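Local coordinates for protein isomaltose glucohydrolase (Kribbella flavida, PDB 5Z3E) that hydrolyses the alpha-1,6-glucosidic linkage of isomaltose from its non-reducing end, yielding beta-D-glucose and D-glucose during intracellular breakdown of a starch-derived cyclic tetrasaccharide, at residues A[41-46]-A[85-90]; A[69-74]-A[131-136]. The protein carries 1 engineered substitution. All coordinates share one frame; numbering follows the deposited sequence.

Contact 1: residues A[41-46]-A[85-90]; sequences LARHSH and SRYGDV
His46 sets one face of its imidazole over Tyr87 CE2 and turns its edge to Asp89. The rings are nearly parallel, 8° apart, but slid past each other so they barely overlap, with His46 CG 3.4 Å from Tyr87 CE2. One face of the phenol ring is met by the methylene instead: His46 CB lies 3.7 Å from the Tyr87 ring centroid in a CH-pi contact. At the imidazole edge, His46 NE2 donates an almost straight hydrogen bond of 2.7 Å to the anti lone pair of Asp89 OD2, within 8° of the ring plane, which fixes the ring's rotation. Away from the imidazole, the phenol oxygen reaches the backbone of helix 32-52, Tyr87 OH lying 3.6 Å from Arg43 CA; the Arg43 guanidinium turns to Glu40 and a bound citrate, probably from the crystallisation liquor. With CG anti to the backbone N (chi1 169°), the His46 ring extends toward the partner segment. Asp89 is positioned by its own turn: Gly88, at positive phi, closes the preceding helix in a Schellman motif, and Asp89 OD1 caps Ser92 N. The contact joins helix 32-52 to the junction between helices 74-87 and 90-105, while Leu389 of helix 382-394 touches Tyr87.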
loop_
_atom_site.group_PDB
_atom_site.type_symbol
_atom_site.label_atom_id
_atom_site.label_comp_id
_atom_site.label_asym_id
_atom_site.label_seq_id
_atom_site.Cartn_x
_atom_site.Cartn_y
_atom_site.Cartn_z
ATOM N N LEU A 41 -8.274 7.163 -19.223
ATOM C CA LEU A 41 -7.378 6.330 -18.429
ATOM C C LEU A 41 -8.062 5.867 -17.139
ATOM O O LEU A 41 -7.794 4.773 -16.668
ATOM C CB LEU A 41 -6.104 7.102 -18.122
ATOM C CG LEU A 41 -5.012 6.393 -17.334
ATOM C CD1 LEU A 41 -4.654 5.026 -17.922
ATOM C CD2 LEU A 41 -3.774 7.266 -17.267
ATOM N N ALA A 42 -8.955 6.669 -16.581
ATOM C CA ALA A 42 -9.719 6.224 -15.412
ATOM C C ALA A 42 -10.651 5.081 -15.790
ATOM O O ALA A 42 -10.727 4.073 -15.081
ATOM C CB ALA A 42 -10.478 7.381 -14.788
ATOM N N ARG A 43 -11.393 5.225 -16.885
ATOM C CA ARG A 43 -12.295 4.169 -17.331
ATOM C C ARG A 43 -11.507 2.902 -17.595
ATOM O O ARG A 43 -11.890 1.813 -17.173
ATOM C CB ARG A 43 -13.042 4.644 -18.616
ATOM C CG ARG A 43 -14.045 3.702 -19.067
ATOM C CD ARG A 43 -14.270 3.815 -20.583
ATOM N NE ARG A 43 -13.068 3.458 -21.360
ATOM C CZ ARG A 43 -12.527 2.230 -21.438
ATOM N NH1 ARG A 43 -13.097 1.181 -20.880
ATOM N NH2 ARG A 43 -11.409 2.056 -22.125
ATOM N N HIS A 44 -10.384 3.016 -18.307
ATOM C CA HIS A 44 -9.562 1.865 -18.591
ATOM C C HIS A 44 -9.013 1.241 -17.316
ATOM O O HIS A 44 -8.920 0.019 -17.223
ATOM C CB HIS A 44 -8.407 2.238 -19.535
ATOM C CG HIS A 44 -7.456 1.124 -19.780
ATOM N ND1 HIS A 44 -7.781 0.013 -20.547
ATOM C CD2 HIS A 44 -6.213 0.891 -19.297
ATOM C CE1 HIS A 44 -6.770 -0.831 -20.534
ATOM N NE2 HIS A 44 -5.805 -0.324 -19.796
ATOM N N SER A 45 -8.643 2.066 -16.340
ATOM C CA SER A 45 -8.135 1.550 -15.080
ATOM C C SER A 45 -9.171 0.676 -14.392
ATOM O O SER A 45 -8.856 -0.406 -13.885
ATOM C CB SER A 45 -7.719 2.694 -14.165
ATOM O OG SER A 45 -6.541 3.350 -14.635
ATOM N N HIS A 46 -10.406 1.153 -14.305
ATOM C CA HIS A 46 -11.463 0.334 -13.747
ATOM C C HIS A 46 -11.633 -0.956 -14.530
ATOM O O HIS A 46 -11.776 -2.047 -13.955
ATOM C CB HIS A 46 -12.766 1.114 -13.705
ATOM C CG HIS A 46 -13.943 0.244 -13.395
ATOM N ND1 HIS A 46 -14.770 -0.244 -14.355
ATOM C CD2 HIS A 46 -14.405 -0.251 -12.220
ATOM C CE1 HIS A 46 -15.677 -1.016 -13.785
ATOM N NE2 HIS A 46 -15.492 -1.028 -12.490
ATOM N N SER A 85 -13.342 1.273 -5.078
ATOM C CA SER A 85 -14.407 1.748 -4.212
ATOM C C SER A 85 -14.719 3.219 -4.473
ATOM O O SER A 85 -15.886 3.615 -4.572
ATOM C CB SER A 85 -14.008 1.537 -2.749
ATOM O OG SER A 85 -15.003 2.040 -1.883
ATOM N N ARG A 86 -13.682 4.036 -4.636
ATOM C CA ARG A 86 -13.870 5.444 -5.008
ATOM C C ARG A 86 -14.529 5.590 -6.354
ATOM O O ARG A 86 -15.369 6.467 -6.554
ATOM C CB ARG A 86 -12.525 6.167 -4.994
ATOM C CG ARG A 86 -11.994 6.471 -3.609
ATOM C CD ARG A 86 -10.570 6.949 -3.666
ATOM N NE ARG A 86 -10.028 7.451 -2.412
ATOM C CZ ARG A 86 -9.728 8.713 -2.136
ATOM N NH1 ARG A 86 -10.012 9.682 -2.980
ATOM N NH2 ARG A 86 -9.116 9.005 -1.001
ATOM N N TYR A 87 -14.162 4.734 -7.307
ATOM C CA TYR A 87 -14.760 4.749 -8.631
ATOM C C TYR A 87 -16.231 4.413 -8.564
ATOM O O TYR A 87 -16.994 4.840 -9.437
ATOM C CB TYR A 87 -14.027 3.757 -9.541
ATOM C CG TYR A 87 -14.358 3.866 -10.995
ATOM C CD1 TYR A 87 -13.651 4.741 -11.802
ATOM C CD2 TYR A 87 -15.331 3.093 -11.581
ATOM C CE1 TYR A 87 -13.914 4.846 -13.148
ATOM C CE2 TYR A 87 -15.610 3.214 -12.968
ATOM C CZ TYR A 87 -14.889 4.091 -13.715
ATOM O OH TYR A 87 -15.141 4.231 -15.092
ATOM N N GLY A 88 -16.651 3.650 -7.563
ATOM C CA GLY A 88 -18.048 3.344 -7.320
ATOM C C GLY A 88 -18.444 1.914 -7.599
ATOM O O GLY A 88 -19.633 1.599 -7.544
ATOM N N ASP A 89 -17.477 1.038 -7.878
ATOM C CA ASP A 89 -17.798 -0.359 -8.168
ATOM C C ASP A 89 -17.833 -1.141 -6.843
ATOM O O ASP A 89 -16.875 -1.777 -6.413
ATOM C CB ASP A 89 -16.845 -0.962 -9.181
ATOM C CG ASP A 89 -17.285 -2.302 -9.694
ATOM O OD1 ASP A 89 -18.086 -2.991 -9.033
ATOM O OD2 ASP A 89 -16.809 -2.681 -10.798
ATOM N N VAL A 90 -18.973 -1.003 -6.172
ATOM C CA VAL A 90 -19.181 -1.593 -4.862
ATOM C C VAL A 90 -19.080 -3.100 -4.933
ATOM O O VAL A 90 -18.516 -3.729 -4.025
ATOM C CB VAL A 90 -20.526 -1.131 -4.313
ATOM C CG1 VAL A 90 -20.878 -1.795 -3.010
ATOM C CG2 VAL A 90 -20.567 0.402 -4.127
#

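Contact 2: residues A[69-74]-A[131-136]; sequences RGYAWL and PTRFTF
Ala72 and Phe134 exchange two backbone hydrogen bonds, Ala72 N to Phe134 O at 2.9 Å and Phe134 N to Ala72 O at 3.0 Å, as an antiparallel hydrogen-bonded pair. Tyr71 CA adds a CA-H...O contact to the same Phe134 carbonyl. Past the pair, water continues the link at both ends: one molecule donates to Gly70 O and accepts from Phe136 N, while another donates to Thr132 O and accepts from Leu74 N, the start of helix 74-87. This is a minimal, weakly bonded two-stranded antiparallel sheet, resting on the Ala72-Phe134 pair and set among the loops of a largely helical glycoside hydrolase family 15 enzyme. It lies beside the active site, since the Trp73 side chain is about 4 Å from that of Glu198, inferred to be the proton donor.

Two CH-pi contacts come from Arg133. Its chain, extended from CG to NE, runs alongside the Trp73 indole, placing CG off-centre, 4.0 Å from the centroid of the six-membered ring, and NE 3.4 Å from Trp73 CZ2. Arg133 CD lies over a face of the Tyr71 ring, 4.2 Å from its centroid; at the far end NH1 is hydrogen-bonded to Ala67 O. In a separate ring contact, Gly70 O stands over the centre of the Phe136 ring, 3.6 Å above its plane.

Apolar packing lies on the side of Ala72 and Phe134. Leu74 CG approaches Phe134 CE2 at 4.1 Å, and Trp99 of helix 90-105 touches both Ala72 and Phe134.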
loop_
_atom_site.group_PDB
_atom_site.type_symbol
_atom_site.label_atom_id
_atom_site.label_comp_id
_atom_site.label_asym_id
_atom_site.label_seq_id
_atom_site.Cartn_x
_atom_site.Cartn_y
_atom_site.Cartn_z
ATOM N N ARG A 69 2.752 -14.061 -11.477
ATOM C CA ARG A 69 1.506 -14.651 -11.986
ATOM C C ARG A 69 0.975 -15.650 -10.984
ATOM O O ARG A 69 1.716 -16.486 -10.442
ATOM C CB ARG A 69 1.745 -15.356 -13.316
ATOM C CG ARG A 69 0.481 -15.701 -14.051
ATOM C CD ARG A 69 0.704 -16.292 -15.471
ATOM N NE ARG A 69 1.855 -15.691 -16.127
ATOM C CZ ARG A 69 1.821 -15.005 -17.285
ATOM N NH1 ARG A 69 0.674 -14.788 -17.940
ATOM N NH2 ARG A 69 2.951 -14.509 -17.796
ATOM N N GLY A 70 -0.320 -15.533 -10.709
ATOM C CA GLY A 70 -1.001 -16.418 -9.794
ATOM C C GLY A 70 -0.988 -15.963 -8.346
ATOM O O GLY A 70 -1.537 -16.670 -7.498
ATOM N N TYR A 71 -0.431 -14.793 -8.049
ATOM C CA TYR A 71 -0.322 -14.319 -6.681
ATOM C C TYR A 71 -1.027 -12.994 -6.459
ATOM O O TYR A 71 -1.085 -12.117 -7.336
ATOM C CB TYR A 71 1.140 -14.203 -6.256
ATOM C CG TYR A 71 1.878 -15.520 -6.358
ATOM C CD1 TYR A 71 1.535 -16.591 -5.562
ATOM C CD2 TYR A 71 2.909 -15.697 -7.261
ATOM C CE1 TYR A 71 2.190 -17.803 -5.666
ATOM C CE2 TYR A 71 3.575 -16.902 -7.363
ATOM C CZ TYR A 71 3.226 -17.948 -6.554
ATOM O OH TYR A 71 3.881 -19.154 -6.641
ATOM N N ALA A 72 -1.520 -12.855 -5.235
ATOM C CA ALA A 72 -2.150 -11.648 -4.730
ATOM C C ALA A 72 -1.429 -11.178 -3.482
ATOM O O ALA A 72 -0.995 -11.992 -2.664
ATOM C CB ALA A 72 -3.597 -11.905 -4.413
ATOM N N TRP A 73 -1.343 -9.862 -3.332
ATOM C CA TRP A 73 -0.794 -9.213 -2.165
ATOM C C TRP A 73 -1.869 -8.357 -1.524
ATOM O O TRP A 73 -2.634 -7.675 -2.218
ATOM C CB TRP A 73 0.353 -8.281 -2.538
ATOM C CG TRP A 73 1.698 -8.886 -2.796
ATOM C CD1 TRP A 73 2.790 -8.709 -2.003
ATOM C CD2 TRP A 73 2.151 -9.638 -3.925
ATOM N NE1 TRP A 73 3.887 -9.304 -2.538
ATOM C CE2 TRP A 73 3.534 -9.880 -3.731
ATOM C CE3 TRP A 73 1.553 -10.113 -5.100
ATOM C CZ2 TRP A 73 4.314 -10.541 -4.674
ATOM C CZ3 TRP A 73 2.324 -10.791 -6.037
ATOM C CH2 TRP A 73 3.697 -10.999 -5.814
ATOM N N LEU A 74 -1.908 -8.332 -0.194
ATOM C CA LEU A 74 -2.825 -7.449 0.501
ATOM C C LEU A 74 -2.475 -5.970 0.307
ATOM O O LEU A 74 -3.379 -5.136 0.282
ATOM C CB LEU A 74 -2.914 -7.781 1.992
ATOM C CG LEU A 74 -3.421 -9.163 2.305
ATOM C CD1 LEU A 74 -3.590 -9.310 3.805
ATOM C CD2 LEU A 74 -4.682 -9.494 1.594
ATOM N N PRO A 131 1.692 -15.120 5.704
ATOM C CA PRO A 131 2.455 -14.915 4.467
ATOM C C PRO A 131 2.303 -13.524 3.869
ATOM O O PRO A 131 1.427 -12.728 4.255
ATOM C CB PRO A 131 1.890 -15.968 3.527
ATOM C CG PRO A 131 0.456 -16.023 3.956
ATOM C CD PRO A 131 0.504 -15.951 5.470
ATOM N N THR A 132 3.163 -13.294 2.888
ATOM C CA THR A 132 3.137 -12.120 2.032
ATOM C C THR A 132 2.387 -12.438 0.739
ATOM O O THR A 132 1.349 -11.845 0.454
ATOM C CB THR A 132 4.563 -11.656 1.791
ATOM O OG1 THR A 132 5.044 -11.205 3.055
ATOM C CG2 THR A 132 4.633 -10.556 0.754
ATOM N N ARG A 133 2.853 -13.386 -0.052
ATOM C CA ARG A 133 2.103 -13.783 -1.243
ATOM C C ARG A 133 1.014 -14.753 -0.875
ATOM O O ARG A 133 1.272 -15.703 -0.122
ATOM C CB ARG A 133 3.006 -14.441 -2.294
ATOM C CG ARG A 133 4.131 -13.567 -2.788
ATOM C CD ARG A 133 4.774 -14.174 -4.007
ATOM N NE ARG A 133 6.016 -13.502 -4.347
ATOM C CZ ARG A 133 6.611 -13.615 -5.527
ATOM N NH1 ARG A 133 6.115 -14.423 -6.449
ATOM N NH2 ARG A 133 7.647 -12.887 -5.783
ATOM N N PHE A 134 -0.165 -14.572 -1.453
ATOM C CA PHE A 134 -1.267 -15.542 -1.371
ATOM C C PHE A 134 -1.551 -16.069 -2.754
ATOM O O PHE A 134 -1.556 -15.323 -3.743
ATOM C CB PHE A 134 -2.533 -14.885 -0.835
ATOM C CG PHE A 134 -2.485 -14.563 0.615
ATOM C CD1 PHE A 134 -2.809 -15.527 1.536
ATOM C CD2 PHE A 134 -2.084 -13.304 1.078
ATOM C CE1 PHE A 134 -2.785 -15.243 2.894
ATOM C CE2 PHE A 134 -2.054 -13.028 2.432
ATOM C CZ PHE A 134 -2.428 -13.997 3.327
ATOM N N THR A 135 -1.854 -17.356 -2.827
ATOM C CA THR A 135 -2.472 -17.897 -4.016
ATOM C C THR A 135 -3.943 -17.467 -4.030
ATOM O O THR A 135 -4.506 -17.031 -3.020
ATOM C CB THR A 135 -2.376 -19.450 -4.003
ATOM O OG1 THR A 135 -3.137 -19.953 -2.907
ATOM C CG2 THR A 135 -0.928 -19.907 -3.888
ATOM N N PHE A 136 -4.614 -17.621 -5.172
ATOM C CA PHE A 136 -5.983 -17.164 -5.279
ATOM C C PHE A 136 -6.942 -18.008 -4.451
ATOM O O PHE A 136 -8.032 -17.532 -4.128
ATOM C CB PHE A 136 -6.422 -17.073 -6.739
ATOM C CG PHE A 136 -5.594 -16.132 -7.583
ATOM C CD1 PHE A 136 -4.971 -15.007 -7.073
ATOM C CD2 PHE A 136 -5.431 -16.388 -8.955
ATOM C CE1 PHE A 136 -4.186 -14.182 -7.881
ATOM C CE2 PHE A 136 -4.634 -15.540 -9.756
ATOM C CZ PHE A 136 -4.033 -14.464 -9.225
HETATM O O HOH W 1 -3.213 -18.735 -7.484
HETATM O O HOH W 2 -0.033 -9.777 1.328
#

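Along the chain the segments alternate: 41-46, 69-74, 85-90, 131-136. Helix 74-87 links the two contacts, beginning in contact 2 at Leu74 and ending in contact 1 at Tyr87. The centres of contacts 1 and 2 are 22 Å apart and their nearest atoms about 13 Å. Helix 90-105 also relates them, starting at Val90 in contact 1 and packing through Trp99 on the small sheet of contact 2. Contact 1 is a surface junction between helices, away from the annotated sites; contact 2 is partly buried and adjoins the catalytic region. Helix 74-87 therefore runs from the active-site side to the periphery, its first residue held beside segment 131-136 and its last turn against helix 32-52.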